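Local coordinates for protein COG0778: Nitroreductase (Streptococcus pneumoniae, PDB 2B67) that binds flavin mononucleotide and probably works as an FMN-dependent NADH-oxidising reductase of the nitroreductase family, at residues F69-S74 with N154-F159; A61-G66 with S162-V167; N141-L146 with L178-G183; K22-K27 with A75-A80. All coordinates share one frame; numbering follows the deposited sequence. Where two conformers were deposited one is given.

Contact 1 of 4, residues F69-S74 with N154-F159; sequences FEQVSS and NIILGF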
loop_
_atom_site.group_PDB
_atom_site.type_symbol
_atom_site.label_atom_id
_atom_site.label_comp_id
_atom_site.label_asym_id
_atom_site.label_seq_id
_atom_site.Cartn_x
_atom_site.Cartn_y
_atom_site.Cartn_z
ATOM N N PHE A 69 2.456 17.002 15.494
ATOM C CA PHE A 69 3.162 18.276 15.457
ATOM C C PHE A 69 4.633 18.098 15.855
ATOM O O PHE A 69 5.535 18.569 15.161
ATOM C CB PHE A 69 2.499 19.356 16.347
ATOM C CG PHE A 69 3.299 20.620 16.410
ATOM C CD1 PHE A 69 3.274 21.526 15.355
ATOM C CD2 PHE A 69 4.121 20.897 17.519
ATOM C CE1 PHE A 69 4.042 22.672 15.380
ATOM C CE2 PHE A 69 4.891 22.038 17.557
ATOM C CZ PHE A 69 4.854 22.933 16.491
ATOM N N GLU A 70 4.882 17.422 16.973
ATOM C CA GLU A 70 6.266 17.229 17.407
ATOM C C GLU A 70 7.053 16.303 16.471
ATOM O O GLU A 70 8.250 16.497 16.256
ATOM C CB GLU A 70 6.301 16.682 18.822
ATOM C CG GLU A 70 6.156 17.780 19.894
ATOM C CD GLU A 70 4.725 18.080 20.261
ATOM O OE1 GLU A 70 3.782 17.461 19.692
ATOM O OE2 GLU A 70 4.542 18.955 21.131
ATOM N N GLN A 71 6.388 15.290 15.924
ATOM C CA GLN A 71 7.062 14.352 15.013
ATOM C C GLN A 71 7.558 15.055 13.757
ATOM O O GLN A 71 8.724 14.928 13.389
ATOM C CB GLN A 71 6.144 13.174 14.665
ATOM C CG GLN A 71 5.880 12.240 15.861
ATOM C CD GLN A 71 4.914 11.123 15.515
ATOM O OE1 GLN A 71 5.122 10.394 14.534
ATOM N NE2 GLN A 71 3.849 10.978 16.318
ATOM N N VAL A 72 6.688 15.821 13.117
ATOM C CA VAL A 72 7.080 16.518 11.919
ATOM C C VAL A 72 8.109 17.642 12.208
ATOM O O VAL A 72 9.015 17.882 11.392
ATOM C CB VAL A 72 5.866 17.024 11.114
ATOM C CG1 VAL A 72 6.330 17.677 9.795
ATOM C CG2 VAL A 72 4.915 15.863 10.809
ATOM N N SER A 73 7.988 18.312 13.355
ATOM C CA SER A 73 8.958 19.387 13.715
ATOM C C SER A 73 10.350 18.847 13.934
ATOM O O SER A 73 11.321 19.488 13.503
ATOM C CB SER A 73 8.559 20.117 15.005
ATOM O OG SER A 73 7.370 20.845 14.842
ATOM N N SER A 74 10.454 17.699 14.598
ATOM C CA SER A 74 11.761 17.133 14.928
ATOM C C SER A 74 12.410 16.357 13.806
ATOM O O SER A 74 13.616 16.498 13.601
ATOM C CB SER A 74 11.676 16.244 16.153
ATOM O OG SER A 74 11.376 17.031 17.283
ATOM N N ASN A 154 7.908 7.094 10.181
ATOM C CA ASN A 154 6.532 6.849 10.597
ATOM C C ASN A 154 5.589 7.402 9.519
ATOM O O ASN A 154 5.868 8.461 8.961
ATOM C CB ASN A 154 6.264 7.522 11.936
ATOM C CG ASN A 154 4.986 7.070 12.578
ATOM O OD1 ASN A 154 4.377 7.814 13.329
ATOM N ND2 ASN A 154 4.575 5.847 12.299
ATOM N N ILE A 155 4.483 6.699 9.238
ATOM C CA ILE A 155 3.483 7.139 8.259
ATOM C C ILE A 155 2.416 7.892 9.077
ATOM O O ILE A 155 1.916 7.369 10.087
ATOM C CB ILE A 155 2.876 5.898 7.530
ATOM C CG1 ILE A 155 3.935 5.221 6.655
ATOM C CG2 ILE A 155 1.667 6.260 6.672
ATOM C CD1 ILE A 155 3.633 3.791 6.267
ATOM N N ILE A 156 2.107 9.123 8.674
ATOM C CA ILE A 156 1.195 9.982 9.408
ATOM C C ILE A 156 0.067 10.326 8.461
ATOM O O ILE A 156 0.289 10.802 7.337
ATOM C CB ILE A 156 1.909 11.308 9.904
ATOM C CG1 ILE A 156 2.919 10.992 11.009
ATOM C CG2 ILE A 156 0.925 12.351 10.363
ATOM C CD1 ILE A 156 3.906 12.170 11.250
ATOM N N LEU A 157 -1.137 10.049 8.922
ATOM C CA LEU A 157 -2.339 10.413 8.232
ATOM C C LEU A 157 -3.063 11.566 8.945
ATOM O O LEU A 157 -3.902 12.249 8.347
ATOM C CB LEU A 157 -3.231 9.171 8.172
ATOM C CG LEU A 157 -4.454 9.144 7.266
ATOM C CD1 LEU A 157 -4.183 9.818 5.917
ATOM C CD2 LEU A 157 -4.907 7.699 7.085
ATOM N N GLY A 158 -2.739 11.801 10.216
ATOM C CA GLY A 158 -3.370 12.905 10.987
ATOM C C GLY A 158 -2.752 14.288 10.743
ATOM O O GLY A 158 -1.907 14.779 11.540
ATOM N N PHE A 159 -3.165 14.910 9.632
ATOM C CA PHE A 159 -2.718 16.228 9.244
ATOM C C PHE A 159 -3.790 16.844 8.363
ATOM O O PHE A 159 -4.687 16.136 7.863
ATOM C CB PHE A 159 -1.344 16.208 8.520
ATOM C CG PHE A 159 -1.357 15.480 7.209
ATOM C CD1 PHE A 159 -1.241 14.092 7.161
ATOM C CD2 PHE A 159 -1.476 16.177 6.012
ATOM C CE1 PHE A 159 -1.238 13.407 5.906
ATOM C CE2 PHE A 159 -1.466 15.504 4.787
ATOM C CZ PHE A 159 -1.351 14.124 4.739
#
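Gln-71 and Val-72 on helix 69-74 face Asn-154 and Ile-156 on strand 154-156, with the two short axes 10.8 Å apart at closest approach and their N-to-C directions 124° apart. The strand is an outer member of the antiparallel sheet of the nitroreductase alpha-beta fold, and the helix packs against it beside the flavin mononucleotide pocket. The backbones stay well separated: Gln-71 CA lies 8.7 Å from Asn-154 CA, so side chains alone close the gap. Ile-156 does most from the strand. Its CG1 lies opposite the carbonyl carbon (chi1 -70°) and carries CD1 out to the helix, where that methyl lies 3.9 Å from Val-72 CG2. The same CD1 is 3.9 Å from Gln-71 OE1, which places it between an apolar neighbour and an amide. Gln-71 arrives as a long arm, extended beyond CG (chi2 177°), and its OE1 comes 4.0 Å from Asn-154 CB. The hydrogen bond from NE2 to FMN O2 is consistent with the amide's orientation, its oxygen end toward the strand. Beyond the strand the chain bends through an inverse gamma turn centred on Gly-158, whose N is hydrogen-bonded to FMN O4. Pro-40 and Ala-42 of the second subunit cover Ile-155 and Leu-157 respectively, consistent with a flavin site at the dimer interface. Within the helix, Ser-73 N (3.1 Å) and Ser-73 OG (2.9 Å) both bond to Phe-69 O, approaching it from opposite faces of its carbonyl plane.

Contact 2 of 4, residues A61-G66 with S162-V167; sequences AKLAYG and SKVNEV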
loop_
_atom_site.group_PDB
_atom_site.type_symbol
_atom_site.label_atom_id
_atom_site.label_comp_id
_atom_site.label_asym_id
_atom_site.label_seq_id
_atom_site.Cartn_x
_atom_site.Cartn_y
_atom_site.Cartn_z
ATOM N N ALA A 61 4.772 21.218 9.820
ATOM C CA ALA A 61 4.399 20.684 11.115
ATOM C C ALA A 61 3.161 21.356 11.712
ATOM O O ALA A 61 2.427 20.715 12.470
ATOM C CB ALA A 61 5.572 20.813 12.091
ATOM N N LYS A 62 2.944 22.632 11.390
ATOM C CA LYS A 62 1.740 23.378 11.857
ATOM C C LYS A 62 0.450 22.790 11.333
ATOM O O LYS A 62 -0.635 23.099 11.881
ATOM C CB LYS A 62 1.804 24.844 11.436
ATOM C CG LYS A 62 2.945 25.608 12.064
ATOM C CD LYS A 62 2.921 27.041 11.569
ATOM C CE LYS A 62 4.140 27.771 12.074
ATOM N NZ LYS A 62 4.309 29.029 11.285
ATOM N N LEU A 63 0.562 21.933 10.296
ATOM C CA LEU A 63 -0.600 21.231 9.702
ATOM C C LEU A 63 -0.905 19.862 10.326
ATOM O O LEU A 63 -1.914 19.205 10.010
ATOM C CB LEU A 63 -0.385 21.057 8.207
ATOM C CG LEU A 63 -0.096 22.308 7.389
ATOM C CD1 LEU A 63 -0.106 21.883 5.955
ATOM C CD2 LEU A 63 -1.108 23.466 7.662
ATOM N N ALA A 64 -0.015 19.424 11.205
ATOM C CA ALA A 64 -0.116 18.080 11.791
ATOM C C ALA A 64 -0.923 18.129 13.092
ATOM O O ALA A 64 -0.757 19.072 13.875
ATOM C CB ALA A 64 1.311 17.527 12.057
ATOM N N TYR A 65 -1.757 17.125 13.349
ATOM C CA TYR A 65 -2.591 17.111 14.561
ATOM C C TYR A 65 -1.880 16.479 15.769
ATOM O O TYR A 65 -1.056 15.576 15.601
ATOM C CB TYR A 65 -3.875 16.297 14.347
ATOM C CG TYR A 65 -4.741 16.648 13.141
ATOM C CD1 TYR A 65 -5.383 15.639 12.418
ATOM C CD2 TYR A 65 -4.926 17.956 12.746
ATOM C CE1 TYR A 65 -6.160 15.933 11.318
ATOM C CE2 TYR A 65 -5.706 18.263 11.655
ATOM C CZ TYR A 65 -6.316 17.237 10.949
ATOM O OH TYR A 65 -7.133 17.548 9.885
ATOM N N GLY A 66 -2.241 16.922 16.977
ATOM C CA GLY A 66 -1.782 16.258 18.205
ATOM C C GLY A 66 -0.270 16.106 18.238
ATOM O O GLY A 66 0.461 17.018 17.854
ATOM N N SER A 162 -5.918 19.962 3.457
ATOM C CA SER A 162 -6.372 21.125 2.680
ATOM C C SER A 162 -5.330 22.249 2.596
ATOM O O SER A 162 -5.430 23.155 1.750
ATOM C CB SER A 162 -7.675 21.680 3.281
ATOM O OG SER A 162 -7.455 22.360 4.518
ATOM N N LYS A 163 -4.314 22.225 3.447
ATOM C CA LYS A 163 -3.332 23.331 3.367
ATOM C C LYS A 163 -1.976 22.903 2.828
ATOM O O LYS A 163 -1.076 23.751 2.646
ATOM C CB LYS A 163 -3.151 24.026 4.739
ATOM C CG LYS A 163 -4.393 24.776 5.232
ATOM C CD LYS A 163 -4.163 25.399 6.619
ATOM C CE LYS A 163 -5.385 26.243 7.051
ATOM N NZ LYS A 163 -5.268 26.638 8.505
ATOM N N VAL A 164 -1.817 21.600 2.606
ATOM C CA VAL A 164 -0.495 21.050 2.304
ATOM C C VAL A 164 0.048 21.562 0.970
ATOM O O VAL A 164 1.246 21.884 0.879
ATOM C CB VAL A 164 -0.422 19.472 2.333
ATOM C CG1 VAL A 164 0.982 19.027 1.945
ATOM C CG2 VAL A 164 -0.704 18.912 3.735
ATOM N N ASN A 165 -0.812 21.641 -0.050
ATOM C CA ASN A 165 -0.364 22.100 -1.376
ATOM C C ASN A 165 0.175 23.507 -1.288
ATOM O O ASN A 165 1.195 23.811 -1.882
ATOM C CB ASN A 165 -1.497 22.083 -2.408
ATOM C CG ASN A 165 -1.803 20.689 -2.919
ATOM O OD1 ASN A 165 -1.354 20.290 -4.004
ATOM N ND2 ASN A 165 -2.592 19.959 -2.161
ATOM N N GLU A 166 -0.544 24.358 -0.567
ATOM C CA GLU A 166 -0.181 25.758 -0.373
ATOM C C GLU A 166 1.155 25.884 0.370
ATOM O O GLU A 166 2.095 26.481 -0.137
ATOM C CB GLU A 166 -1.325 26.436 0.388
ATOM C CG GLU A 166 -1.117 27.864 0.808
ATOM C CD GLU A 166 -2.418 28.508 1.269
ATOM O OE1 GLU A 166 -2.723 29.623 0.757
ATOM O OE2 GLU A 166 -3.157 27.897 2.111
ATOM N N VAL A 167 1.251 25.267 1.548
ATOM C CA VAL A 167 2.479 25.249 2.340
ATOM C C VAL A 167 3.706 24.697 1.586
ATOM O O VAL A 167 4.791 25.259 1.667
ATOM C CB VAL A 167 2.241 24.489 3.668
ATOM C CG1 VAL A 167 3.514 24.283 4.449
ATOM C CG2 VAL A 167 1.209 25.238 4.528
#
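Leu-63 points its branched end at helix 162-167 and meets three of its residues, Lys-163, Val-164 and Val-167. It stands at the third position of a type I beta turn from Ala-61 to Ala-64, closed by Ala-64 N bonding to Ala-61 O at 3.0 Å. The contact thereby joins the loop between helices 57-61 and 68-74 of the nitroreductase fold to helix 161-168, with the Leu-63 side chain about 12 Å from the bound FMN. The two methyls largely divide the work. CD1 meets two valines, one and four positions after Lys-163: it is 3.8 Å from Val-164 CG2 and 3.9 Å from Val-167 CG2, and it also touches the helix backbone at Val-164 CA. CD2 turns to the lysine stem, with Leu-63 CD2 3.6 Å from Lys-163 CB; CD1 borders that CB too. An extended chain takes the lysine's ammonium end away from the leucine, so the aliphatic part alone borders it. In Leu-63 chi1 (-55°) sets CG toward the helix, and chi2 (-173°) spreads the methyls over Lys-163 and the valines. The leucine crosses both Lys-163 and Val-164 obliquely. No hydrogen bond links the side chains, and the fit is purely apolar. Val-164 is packed further by Phe-159, Pro-176 and Phe-82. Near the start of the helix, Asp-160 shares a backbone hydrogen bond with Leu-63, while its OD1 is hydrogen-bonded to Ser-162 OG.

Contact 3 of 4, residues N141-L146 with L178-G183; sequences NLVLAL and LLITVG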
loop_
_atom_site.group_PDB
_atom_site.type_symbol
_atom_site.label_atom_id
_atom_site.label_comp_id
_atom_site.label_asym_id
_atom_site.label_seq_id
_atom_site.Cartn_x
_atom_site.Cartn_y
_atom_site.Cartn_z
ATOM N N ASN A 141 6.566 0.178 0.383
ATOM C CA ASN A 141 7.858 -0.147 -0.246
ATOM C C ASN A 141 8.913 0.874 0.236
ATOM O O ASN A 141 10.047 0.504 0.556
ATOM C CB ASN A 141 7.723 -0.158 -1.783
ATOM C CG ASN A 141 8.594 -1.238 -2.450
ATOM O OD1 ASN A 141 8.964 -2.233 -1.827
ATOM N ND2 ASN A 141 8.905 -1.046 -3.720
ATOM N N LEU A 142 8.481 2.131 0.359
ATOM C CA LEU A 142 9.353 3.238 0.824
ATOM C C LEU A 142 9.842 3.062 2.267
ATOM O O LEU A 142 11.037 3.225 2.545
ATOM C CB LEU A 142 8.627 4.574 0.704
ATOM C CG LEU A 142 9.346 5.792 1.307
ATOM C CD1 LEU A 142 10.723 5.963 0.643
ATOM C CD2 LEU A 142 8.474 7.062 1.174
ATOM N N VAL A 143 8.925 2.748 3.184
ATOM C CA VAL A 143 9.352 2.569 4.571
ATOM C C VAL A 143 10.278 1.356 4.748
ATOM O O VAL A 143 11.213 1.375 5.594
ATOM C CB VAL A 143 8.190 2.600 5.604
ATOM C CG1 VAL A 143 7.452 3.939 5.565
ATOM C CG2 VAL A 143 7.257 1.452 5.438
ATOM N N LEU A 144 10.021 0.308 3.957
ATOM C CA LEU A 144 10.888 -0.875 3.958
ATOM C C LEU A 144 12.258 -0.561 3.397
ATOM O O LEU A 144 13.282 -0.984 3.971
ATOM C CB LEU A 144 10.255 -2.053 3.193
ATOM C CG LEU A 144 9.047 -2.675 3.899
ATOM C CD1 LEU A 144 8.292 -3.577 2.884
ATOM C CD2 LEU A 144 9.500 -3.445 5.117
ATOM N N ALA A 145 12.283 0.204 2.302
ATOM C CA ALA A 145 13.555 0.627 1.726
ATOM C C ALA A 145 14.380 1.477 2.716
ATOM O O ALA A 145 15.584 1.309 2.822
ATOM C CB ALA A 145 13.359 1.344 0.350
ATOM N N LEU A 146 13.727 2.374 3.447
ATOM C CA LEU A 146 14.379 3.186 4.493
ATOM C C LEU A 146 14.936 2.304 5.605
ATOM O O LEU A 146 16.114 2.461 6.044
ATOM C CB LEU A 146 13.370 4.195 5.081
ATOM C CG LEU A 146 13.032 5.375 4.140
ATOM C CD1 LEU A 146 11.863 6.250 4.642
ATOM C CD2 LEU A 146 14.269 6.228 3.836
ATOM N N LEU A 178 -0.268 11.247 2.538
ATOM C CA LEU A 178 0.450 10.789 3.757
ATOM C C LEU A 178 1.669 11.667 3.966
ATOM O O LEU A 178 2.287 12.123 2.988
ATOM C CB LEU A 178 1.020 9.355 3.534
ATOM C CG LEU A 178 0.138 8.110 3.487
ATOM C CD1 LEU A 178 0.970 6.846 3.191
ATOM C CD2 LEU A 178 -0.679 7.938 4.795
ATOM N N LEU A 179 2.056 11.839 5.229
ATOM C CA LEU A 179 3.364 12.389 5.570
ATOM C C LEU A 179 4.174 11.238 6.155
ATOM O O LEU A 179 3.693 10.525 7.027
ATOM C CB LEU A 179 3.268 13.545 6.604
ATOM C CG LEU A 179 2.352 14.737 6.272
ATOM C CD1 LEU A 179 2.481 15.834 7.358
ATOM C CD2 LEU A 179 2.641 15.331 4.853
ATOM N N ILE A 180 5.392 11.065 5.676
ATOM C CA ILE A 180 6.288 10.027 6.164
ATOM C C ILE A 180 7.451 10.746 6.788
ATOM O O ILE A 180 8.270 11.328 6.054
ATOM C CB ILE A 180 6.924 9.177 5.021
ATOM C CG1 ILE A 180 5.947 8.906 3.867
ATOM C CG2 ILE A 180 7.593 7.933 5.606
ATOM C CD1 ILE A 180 5.165 7.738 3.986
ATOM N N THR A 181 7.546 10.705 8.111
ATOM C CA THR A 181 8.718 11.271 8.772
ATOM C C THR A 181 9.905 10.341 8.622
ATOM O O THR A 181 9.750 9.124 8.609
ATOM C CB THR A 181 8.470 11.527 10.249
ATOM O OG1 THR A 181 7.974 10.323 10.861
ATOM C CG2 THR A 181 7.443 12.719 10.412
ATOM N N VAL A 182 11.093 10.922 8.511
ATOM C CA VAL A 182 12.297 10.127 8.241
ATOM C C VAL A 182 13.413 10.542 9.172
ATOM O O VAL A 182 13.693 11.733 9.325
ATOM C CB VAL A 182 12.736 10.229 6.771
ATOM C CG1 VAL A 182 13.893 9.256 6.514
ATOM C CG2 VAL A 182 11.539 9.857 5.840
ATOM N N GLY A 183 14.005 9.566 9.840
ATOM C CA GLY A 183 15.099 9.858 10.741
ATOM C C GLY A 183 15.574 8.639 11.469
ATOM O O GLY A 183 14.967 7.564 11.409
#
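Asn-141 ND2, one residue ahead of the Leu-142 and Val-143 pair that covers Ile-180, is gripped by two acceptors: Ala-36 O in the same chain and Asn-10 OD1 of the second subunit. From this polar point helix 141-146, part of the long helix 124-148, runs nearly parallel to strand 178-183. The angle between their N-to-C directions is 5° and the axes approach to 10.7 Å, evidence of a helix laid along a strand of the nitroreductase sheet. Three apolar pairs fill the space. Leu-142 CD2 meets Ile-180 CG1 at 4.1 Å, while Val-143 CG1 reaches Ile-180 CG2 at 4.0 Å. Thus the two branches of one isoleucine serve two successive helix residues, and the valine lies across it at about a right angle. Further on, Leu-146 CD1 sits 3.8 Å from Val-182 CG2, and its CD2 lies 4.1 Å from Val-182 CG1. With Leu-146 chi1 at -73°, CG is opposite the carbonyl carbon; its two methyls each meet one methyl of the valine, and the side chains cross at about a right angle. Ala-32, Ile-33 and Ala-36 of helix 26-36 also pack on Leu-142, and Ala-32 on Leu-146. Phe-6 of the second subunit packs on Asn-141, Leu-144 and Ala-145. All five touching residues are buried and no hydrogen bond crosses the interface, which implies that helix and strand are joined by hydrophobic contact alone, the polar bonds of Asn-141 being made outside it.

Contact 4 of 4, residues K22-K27 with A75-A80; sequences KLVDPK and APVTIA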
loop_
_atom_site.group_PDB
_atom_site.type_symbol
_atom_site.label_atom_id
_atom_site.label_comp_id
_atom_site.label_asym_id
_atom_site.label_seq_id
_atom_site.Cartn_x
_atom_site.Cartn_y
_atom_site.Cartn_z
ATOM N N LYS A 22 21.125 12.741 14.325
ATOM C CA LYS A 22 21.909 12.276 13.186
ATOM C C LYS A 22 21.281 12.744 11.870
ATOM O O LYS A 22 20.057 12.638 11.663
ATOM C CB LYS A 22 22.055 10.729 13.178
ATOM C CG LYS A 22 22.922 10.210 11.999
ATOM C CD LYS A 22 23.133 8.704 12.034
ATOM C CE LYS A 22 23.876 8.231 10.807
ATOM N NZ LYS A 22 23.941 6.730 10.780
ATOM N N LEU A 23 22.151 13.228 10.982
ATOM C CA LEU A 23 21.759 13.808 9.738
ATOM C C LEU A 23 21.297 12.692 8.772
ATOM O O LEU A 23 21.820 11.581 8.806
ATOM C CB LEU A 23 22.946 14.605 9.165
ATOM C CG LEU A 23 23.502 15.816 9.949
ATOM C CD1 LEU A 23 24.643 16.444 9.182
ATOM C CD2 LEU A 23 22.388 16.852 10.175
ATOM N N VAL A 24 20.289 12.975 7.948
ATOM C CA VAL A 24 19.827 12.004 6.977
ATOM C C VAL A 24 20.334 12.436 5.611
ATOM O O VAL A 24 19.931 13.472 5.114
ATOM C CB VAL A 24 18.266 11.862 6.957
ATOM C CG1 VAL A 24 17.830 10.972 5.759
ATOM C CG2 VAL A 24 17.760 11.301 8.278
ATOM N N ASP A 25 21.210 11.621 5.025
ATOM C CA ASP A 25 21.912 11.894 3.758
ATOM C C ASP A 25 20.894 11.885 2.607
ATOM O O ASP A 25 20.222 10.877 2.420
ATOM C CB ASP A 25 22.941 10.765 3.557
ATOM C CG ASP A 25 23.971 11.047 2.458
ATOM O OD1 ASP A 25 23.758 11.860 1.542
ATOM O OD2 ASP A 25 25.031 10.389 2.511
ATOM N N PRO A 26 20.739 13.024 1.876
ATOM C CA PRO A 26 19.864 13.040 0.688
ATOM C C PRO A 26 20.158 11.974 -0.355
ATOM O O PRO A 26 19.246 11.592 -1.067
ATOM C CB PRO A 26 20.035 14.449 0.105
ATOM C CG PRO A 26 21.252 15.033 0.810
ATOM C CD PRO A 26 21.331 14.348 2.139
ATOM N N LYS A 27 21.392 11.464 -0.433
ATOM C CA LYS A 27 21.677 10.304 -1.305
ATOM C C LYS A 27 20.882 9.051 -0.871
ATOM O O LYS A 27 20.374 8.319 -1.717
ATOM C CB LYS A 27 23.180 9.976 -1.400
ATOM C CG LYS A 27 24.099 11.183 -1.699
ATOM C CD LYS A 27 23.854 11.849 -3.073
ATOM C CE LYS A 27 25.047 11.667 -4.047
ATOM N NZ LYS A 27 25.973 12.850 -4.095
ATOM N N ALA A 75 11.628 15.538 13.090
ATOM C CA ALA A 75 12.196 14.657 12.068
ATOM C C ALA A 75 13.086 15.447 11.104
ATOM O O ALA A 75 12.686 16.488 10.610
ATOM C CB ALA A 75 11.114 13.895 11.319
ATOM N N PRO A 76 14.321 14.959 10.857
ATOM C CA PRO A 76 15.222 15.716 9.969
ATOM C C PRO A 76 14.582 15.879 8.575
ATOM O O PRO A 76 14.825 16.868 7.877
ATOM C CB PRO A 76 16.465 14.822 9.891
ATOM C CG PRO A 76 16.389 13.908 11.022
ATOM C CD PRO A 76 14.952 13.716 11.369
ATOM N N VAL A 77 13.763 14.899 8.190
ATOM C CA VAL A 77 13.142 14.879 6.873
ATOM C C VAL A 77 11.707 14.416 7.028
ATOM O O VAL A 77 11.436 13.529 7.831
ATOM C CB VAL A 77 13.882 13.900 5.897
ATOM C CG1 VAL A 77 13.154 13.794 4.535
ATOM C CG2 VAL A 77 15.301 14.320 5.708
ATOM N N THR A 78 10.813 15.005 6.235
ATOM C CA THR A 78 9.456 14.508 6.048
ATOM C C THR A 78 9.191 14.436 4.549
ATOM O O THR A 78 9.513 15.346 3.797
ATOM C CB THR A 78 8.376 15.383 6.714
ATOM O OG1 THR A 78 8.566 15.377 8.130
ATOM C CG2 THR A 78 6.926 14.844 6.381
ATOM N N ILE A 79 8.629 13.316 4.129
ATOM C CA ILE A 79 8.344 13.092 2.728
ATOM C C ILE A 79 6.861 13.189 2.661
ATOM O O ILE A 79 6.169 12.380 3.292
ATOM C CB ILE A 79 8.814 11.692 2.254
ATOM C CG1 ILE A 79 10.338 11.605 2.295
ATOM C CG2 ILE A 79 8.324 11.440 0.838
ATOM C CD1 ILE A 79 10.908 10.187 2.302
ATOM N N ALA A 80 6.363 14.205 1.963
ATOM C CA ALA A 80 4.950 14.279 1.667
ATOM C C ALA A 80 4.650 13.482 0.405
ATOM O O ALA A 80 5.136 13.823 -0.660
ATOM C CB ALA A 80 4.510 15.744 1.505
#
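Val-24 packs its isopropyl group against Pro-76 and Val-77, where the loop before helix 26-36 passes the start of strand 77-84 in the nitroreductase sheet. The loop ends in an N-cap: Asp-25 stands immediately before the helix. Val-24 presents different atoms to its two partners. Its CG1 is opposite the backbone N (chi1 172°) and CG2 is beside that N, which sends CG2 to the proline ring, 4.0 Å from Pro-76 CG and 4.1 Å from Pro-76 CB. The other partner is reached through Val-24 CB, 4.0 Å from Val-77 CG2. Val-77 has the same kind of rotamer, its CG2 beside the backbone N and directed at the loop. Val-24 crosses both the proline and the second valine at about a right angle, so the groups meet across one another rather than lying alongside. Pro-76, with its C-gamma exo pucker, also brings CG to 3.9 Å from Lys-22 O, and its ring thus touches the loop at two places. Lys-22 itself reaches out along a fully extended chain and makes a cation-pi interaction with Tyr-184, a residue that also packs on Val-24. Val-24 O is hydrogen-bonded to Arg-54 NH2. The cap is formed by Lys-27 N, which donates to Asp-25 OD1 at 3.1 Å with an N-H...O angle of 155°, meeting that oxygen from 49° above the carboxylate plane.

Three contacts converge on one antiparallel sheet. Strand 178-183 of contact 3 lies between the strands of contacts 1 and 4: Ile-156 N is 2.7 Å from Leu-179 O on one side, and Val-182 N is 2.7 Å from Val-77 O on the other, both probable hydrogen bonds. Contact 2 lies off the sheet but adjoins contact 1, where Gly-158 O is 3.0 Å from Tyr-65 N. Their centres are about 10 Å apart, whereas contact 2 lies about 18 Å from contacts 3 and 4, centre to centre. Flavin proximity is graded: side chains of Gln-71, Val-143 and Leu-63 come within about 3, 7 and 12 Å of FMN, placing contact 1 at the pocket itself.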